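Local coordinates for 3-oxoacyl-(acyl-carrier protein) synthase II (Thermus thermophilus, PDB 1J3N), which probably catalyses the condensation of malonyl-acyl-carrier protein with a growing acyl chain, the elongating step of bacterial fatty acid synthesis, at residues T13-G16 and A21-K24; G57-R62 and A75-Q80. All blocks are in the same frame, centred on the assembly; numbering follows the deposited sequence.

Both contacts lie in the N-terminal half of this thiolase-type condensing enzyme, and they follow one another along the chain: interaction 1 is complete before interaction 2 begins. Their centres are 17 Å apart, and the nearest atoms of the two remain about 8 Å from each other, so they do not touch. Interaction 1 packs the turn at the end of strand 4-13 against helix 19-28, its centre about 13 Å from the centre of the chain. Interaction 2, whose centre lies about 19 Å from that of the chain, lays the loop 57-62 on helix 70-86. In each, an aromatic ring takes an aliphatic methyl over one face, and neither contact involves the other subunit of the dimer.

Interaction 1 (T13-G16 and A21-K24); sequences TPIG and AFHK
Thr13 and Phe22 meet at about a right angle, the threonine methyl standing over one face of the ring. Thr13 CG2 lies 4.0 Å from the centroid of the Phe22 ring, 15° off its normal, and offset toward the rim: a CH-pi contact. The hydroxyl comes closest to the same rim, with Thr13 OG1 3.6 Å from Phe22 CD1. Ile15 approaches differently, bringing Ile15 CG1 to the ring edge in the plane of Phe22, 3.9 Å from Phe22 CD1, while the Ile15 CD1 methyl lies against Phe22 CD1 and CE1. Phe22 reaches this pair because its CG is anti to the backbone N (chi1 177°), which swings the ring off helix 19-28 toward the turn. The turn, Thr13 to Gly16, is a type I beta turn joining strand 4-13 to the short strand 16-17 that pairs antiparallel with it. Inside it Thr13 OG1 accepts from Ile15 N at 3.2 Å, forming an ST turn, and donates to Gly16 O at 3.1 Å on an in-plane lone pair of that carbonyl. Gly16 O is thus gripped twice, since Thr13 N also bonds to it. A valine at Thr13 would probably leave Ile15 N without its side-chain acceptor and Gly16 O with one donor fewer, slackening the turn beneath the ring. Gly16 is called for twice: its backbone angles would jam a CB against the carbonyl O of Ile15, and that CB would also clash with the carbonyl carbon of Ala21. Val346 of helix 343-357 touches both Thr13 and Phe22, and Ile336 of helix 333-336 packs on Ile15.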
loop_
_atom_site.group_PDB
_atom_site.type_symbol
_atom_site.label_atom_id
_atom_site.label_comp_id
_atom_site.label_asym_id
_atom_site.label_seq_id
_atom_site.Cartn_x
_atom_site.Cartn_y
_atom_site.Cartn_z
ATOM N N THR A 13 11.237 -16.975 9.097
ATOM C CA THR A 13 10.023 -17.568 9.655
ATOM C C THR A 13 10.120 -18.183 11.041
ATOM O O THR A 13 11.211 -18.383 11.575
ATOM C CB THR A 13 9.481 -18.671 8.711
ATOM O OG1 THR A 13 10.174 -19.904 8.962
ATOM C CG2 THR A 13 9.698 -18.275 7.266
ATOM N N PRO A 14 8.954 -18.493 11.642
ATOM C CA PRO A 14 8.830 -19.100 12.971
ATOM C C PRO A 14 9.414 -20.515 13.074
ATOM O O PRO A 14 9.540 -21.053 14.170
ATOM C CB PRO A 14 7.323 -19.089 13.215
ATOM C CG PRO A 14 6.895 -17.844 12.532
ATOM C CD PRO A 14 7.655 -17.944 11.213
ATOM N N ILE A 15 9.763 -21.121 11.942
ATOM C CA ILE A 15 10.336 -22.468 11.972
ATOM C C ILE A 15 11.679 -22.536 11.265
ATOM O O ILE A 15 12.183 -23.619 10.984
ATOM C CB ILE A 15 9.400 -23.512 11.334
ATOM C CG1 ILE A 15 9.237 -23.239 9.838
ATOM C CG2 ILE A 15 8.048 -23.483 12.027
ATOM C CD1 ILE A 15 8.254 -24.206 9.158
ATOM N N GLY A 16 12.255 -21.374 10.972
ATOM C CA GLY A 16 13.547 -21.361 10.319
ATOM C C GLY A 16 13.991 -20.028 9.759
ATOM O O GLY A 16 13.205 -19.317 9.132
ATOM N N ALA A 21 16.523 -23.513 5.626
ATOM C CA ALA A 21 16.039 -23.954 6.935
ATOM C C ALA A 21 14.516 -24.060 6.917
ATOM O O ALA A 21 13.938 -24.987 7.490
ATOM C CB ALA A 21 16.478 -22.970 8.029
ATOM N N PHE A 22 13.873 -23.105 6.256
ATOM C CA PHE A 22 12.417 -23.073 6.151
ATOM C C PHE A 22 11.909 -24.312 5.422
ATOM O O PHE A 22 10.950 -24.945 5.860
ATOM C CB PHE A 22 11.982 -21.790 5.416
ATOM C CG PHE A 22 10.489 -21.680 5.175
ATOM C CD1 PHE A 22 9.572 -22.024 6.164
ATOM C CD2 PHE A 22 10.012 -21.188 3.968
ATOM C CE1 PHE A 22 8.193 -21.879 5.952
ATOM C CE2 PHE A 22 8.646 -21.038 3.744
ATOM C CZ PHE A 22 7.730 -21.389 4.749
ATOM N N HIS A 23 12.566 -24.665 4.322
ATOM C CA HIS A 23 12.165 -25.824 3.527
ATOM C C HIS A 23 12.314 -27.147 4.282
ATOM O O HIS A 23 11.402 -27.977 4.287
ATOM C CB HIS A 23 12.962 -25.874 2.217
ATOM C CG HIS A 23 12.443 -26.885 1.246
ATOM N ND1 HIS A 23 13.029 -28.121 1.074
ATOM C CD2 HIS A 23 11.339 -26.880 0.462
ATOM C CE1 HIS A 23 12.306 -28.835 0.228
ATOM N NE2 HIS A 23 11.276 -28.105 -0.157
ATOM N N LYS A 24 13.464 -27.344 4.917
ATOM C CA LYS A 24 13.694 -28.557 5.684
ATOM C C LYS A 24 12.661 -28.683 6.805
ATOM O O LYS A 24 12.123 -29.762 7.046
ATOM C CB LYS A 24 15.103 -28.551 6.285
ATOM C CG LYS A 24 16.209 -28.898 5.303
ATOM C CD LYS A 24 17.519 -29.172 6.041
ATOM C CE LYS A 24 18.596 -29.690 5.102
ATOM N NZ LYS A 24 19.820 -30.106 5.846
#

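Interaction 2 (G57-R62 and A75-Q80)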
loop_
_atom_site.group_PDB
_atom_site.type_symbol
_atom_site.label_atom_id
_atom_site.label_comp_id
_atom_site.label_asym_id
_atom_site.label_seq_id
_atom_site.Cartn_x
_atom_site.Cartn_y
_atom_site.Cartn_z
ATOM N N GLY A 57 21.254 -8.010 15.234
ATOM C CA GLY A 57 22.614 -7.508 15.319
ATOM C C GLY A 57 23.565 -8.321 14.461
ATOM O O GLY A 57 24.667 -7.873 14.140
ATOM N N ALA A 58 23.138 -9.520 14.080
ATOM C CA ALA A 58 23.962 -10.389 13.246
ATOM C C ALA A 58 23.836 -10.004 11.772
ATOM O O ALA A 58 24.624 -10.449 10.935
ATOM C CB ALA A 58 23.551 -11.858 13.445
ATOM N N TYR A 59 22.845 -9.173 11.461
ATOM C CA TYR A 59 22.615 -8.737 10.086
ATOM C C TYR A 59 22.808 -7.241 9.894
ATOM O O TYR A 59 23.356 -6.806 8.879
ATOM C CB TYR A 59 21.199 -9.122 9.648
ATOM C CG TYR A 59 20.998 -10.610 9.552
ATOM C CD1 TYR A 59 21.324 -11.303 8.385
ATOM C CD2 TYR A 59 20.533 -11.342 10.647
ATOM C CE1 TYR A 59 21.195 -12.689 8.309
ATOM C CE2 TYR A 59 20.403 -12.723 10.583
ATOM C CZ TYR A 59 20.737 -13.389 9.412
ATOM O OH TYR A 59 20.634 -14.758 9.353
ATOM N N LEU A 60 22.358 -6.458 10.871
ATOM C CA LEU A 60 22.457 -5.006 10.799
ATOM C C LEU A 60 23.391 -4.446 11.869
ATOM O O LEU A 60 23.774 -5.149 12.802
ATOM C CB LEU A 60 21.063 -4.395 10.971
ATOM C CG LEU A 60 19.928 -5.146 10.267
ATOM C CD1 LEU A 60 18.605 -4.448 10.523
ATOM C CD2 LEU A 60 20.217 -5.226 8.780
ATOM N N ASP A 61 23.761 -3.179 11.723
ATOM C CA ASP A 61 24.630 -2.524 12.697
ATOM C C ASP A 61 23.771 -2.300 13.934
ATOM O O ASP A 61 22.816 -1.532 13.889
ATOM C CB ASP A 61 25.113 -1.175 12.159
ATOM C CG ASP A 61 25.821 -1.300 10.825
ATOM O OD1 ASP A 61 26.930 -1.876 10.789
ATOM O OD2 ASP A 61 25.263 -0.828 9.810
ATOM N N ARG A 62 24.103 -2.971 15.032
ATOM C CA ARG A 62 23.328 -2.842 16.263
ATOM C C ARG A 62 23.050 -1.397 16.669
ATOM O O ARG A 62 22.059 -1.114 17.344
ATOM C CB ARG A 62 24.030 -3.572 17.413
ATOM C CG ARG A 62 24.034 -5.086 17.274
ATOM C CD ARG A 62 24.548 -5.762 18.538
ATOM N NE ARG A 62 24.404 -7.215 18.487
ATOM C CZ ARG A 62 25.054 -8.003 17.636
ATOM N NH1 ARG A 62 25.901 -7.480 16.759
ATOM N NH2 ARG A 62 24.857 -9.316 17.660
ATOM N N ALA A 75 12.197 -7.054 7.454
ATOM C CA ALA A 75 12.286 -6.845 6.005
ATOM C C ALA A 75 13.732 -6.732 5.514
ATOM O O ALA A 75 14.083 -7.280 4.467
ATOM C CB ALA A 75 11.516 -5.611 5.614
ATOM N N LEU A 76 14.567 -6.008 6.259
ATOM C CA LEU A 76 15.968 -5.837 5.876
ATOM C C LEU A 76 16.706 -7.172 5.945
ATOM O O LEU A 76 17.532 -7.484 5.085
ATOM C CB LEU A 76 16.642 -4.793 6.781
ATOM C CG LEU A 76 16.200 -3.348 6.519
ATOM C CD1 LEU A 76 16.734 -2.404 7.583
ATOM C CD2 LEU A 76 16.701 -2.933 5.147
ATOM N N ILE A 77 16.388 -7.969 6.959
ATOM C CA ILE A 77 17.016 -9.272 7.124
ATOM C C ILE A 77 16.605 -10.206 5.981
ATOM O O ILE A 77 17.448 -10.892 5.398
ATOM C CB ILE A 77 16.627 -9.907 8.480
ATOM C CG1 ILE A 77 17.245 -9.098 9.623
ATOM C CG2 ILE A 77 17.082 -11.370 8.527
ATOM C CD1 ILE A 77 16.751 -9.518 11.009
ATOM N N ALA A 78 15.316 -10.221 5.656
ATOM C CA ALA A 78 14.826 -11.077 4.573
ATOM C C ALA A 78 15.401 -10.644 3.230
ATOM O O ALA A 78 15.748 -11.480 2.400
ATOM C CB ALA A 78 13.302 -11.056 4.523
ATOM N N ALA A 79 15.502 -9.336 3.017
ATOM C CA ALA A 79 16.054 -8.820 1.770
ATOM C C ALA A 79 17.518 -9.226 1.630
ATOM O O ALA A 79 17.955 -9.594 0.539
ATOM C CB ALA A 79 15.916 -7.289 1.719
ATOM N N GLN A 80 18.281 -9.161 2.722
ATOM C CA GLN A 80 19.690 -9.560 2.678
ATOM C C GLN A 80 19.773 -11.048 2.337
ATOM O O GLN A 80 20.528 -11.456 1.452
ATOM C CB GLN A 80 20.385 -9.295 4.022
ATOM C CG GLN A 80 21.902 -9.522 3.979
ATOM C CD GLN A 80 22.609 -9.119 5.266
ATOM O OE1 GLN A 80 22.222 -8.157 5.931
ATOM N NE2 GLN A 80 23.667 -9.846 5.610
#
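Tyr59 lays one face of its ring on Ile77, in a loop-on-helix packing that holds segment 57-62 against helix 70-86 of the thiolase-type fold. Ile77 CG2 sits over the ring centre, 4.0 Å from the centroid and only 6° off the normal, a well-centred CH-pi contact. The other isoleucine branch reaches the root of the same side chain, with CG1 4.0 Å from Tyr59 CB. Both branches can serve one ring because CG1 is anti to the carbonyl carbon of Ile77 (chi1 -68°) and CG2 anti to its backbone N, which spreads them along the tyrosine from CB to the ring. Beside this pair, Leu60 and Leu76 cross at about a right angle and touch through their methyls, Leu60 CD1 and Leu76 CD1 being 4.0 Å apart; Leu68 packs on both leucines. Gln80 extends from the helix with an outstretched chain to the ring edge, where its amide plane stands 71° from the ring. Its polar end is held by residues outside the two segments: OE1 accepts from Arg147 of helix 139-148, and NE2 bonds to Glu84. Arg147 also makes a weak hydrogen bond to Tyr59 O, which probably eases the meeting of two acceptors, Tyr59 O and Gln80 OE1, at 3.4 Å. On the nitrogen side of the amide, Gln80 NE2 lies 3.9 Å from Tyr59 CD1, near the plane of the ring.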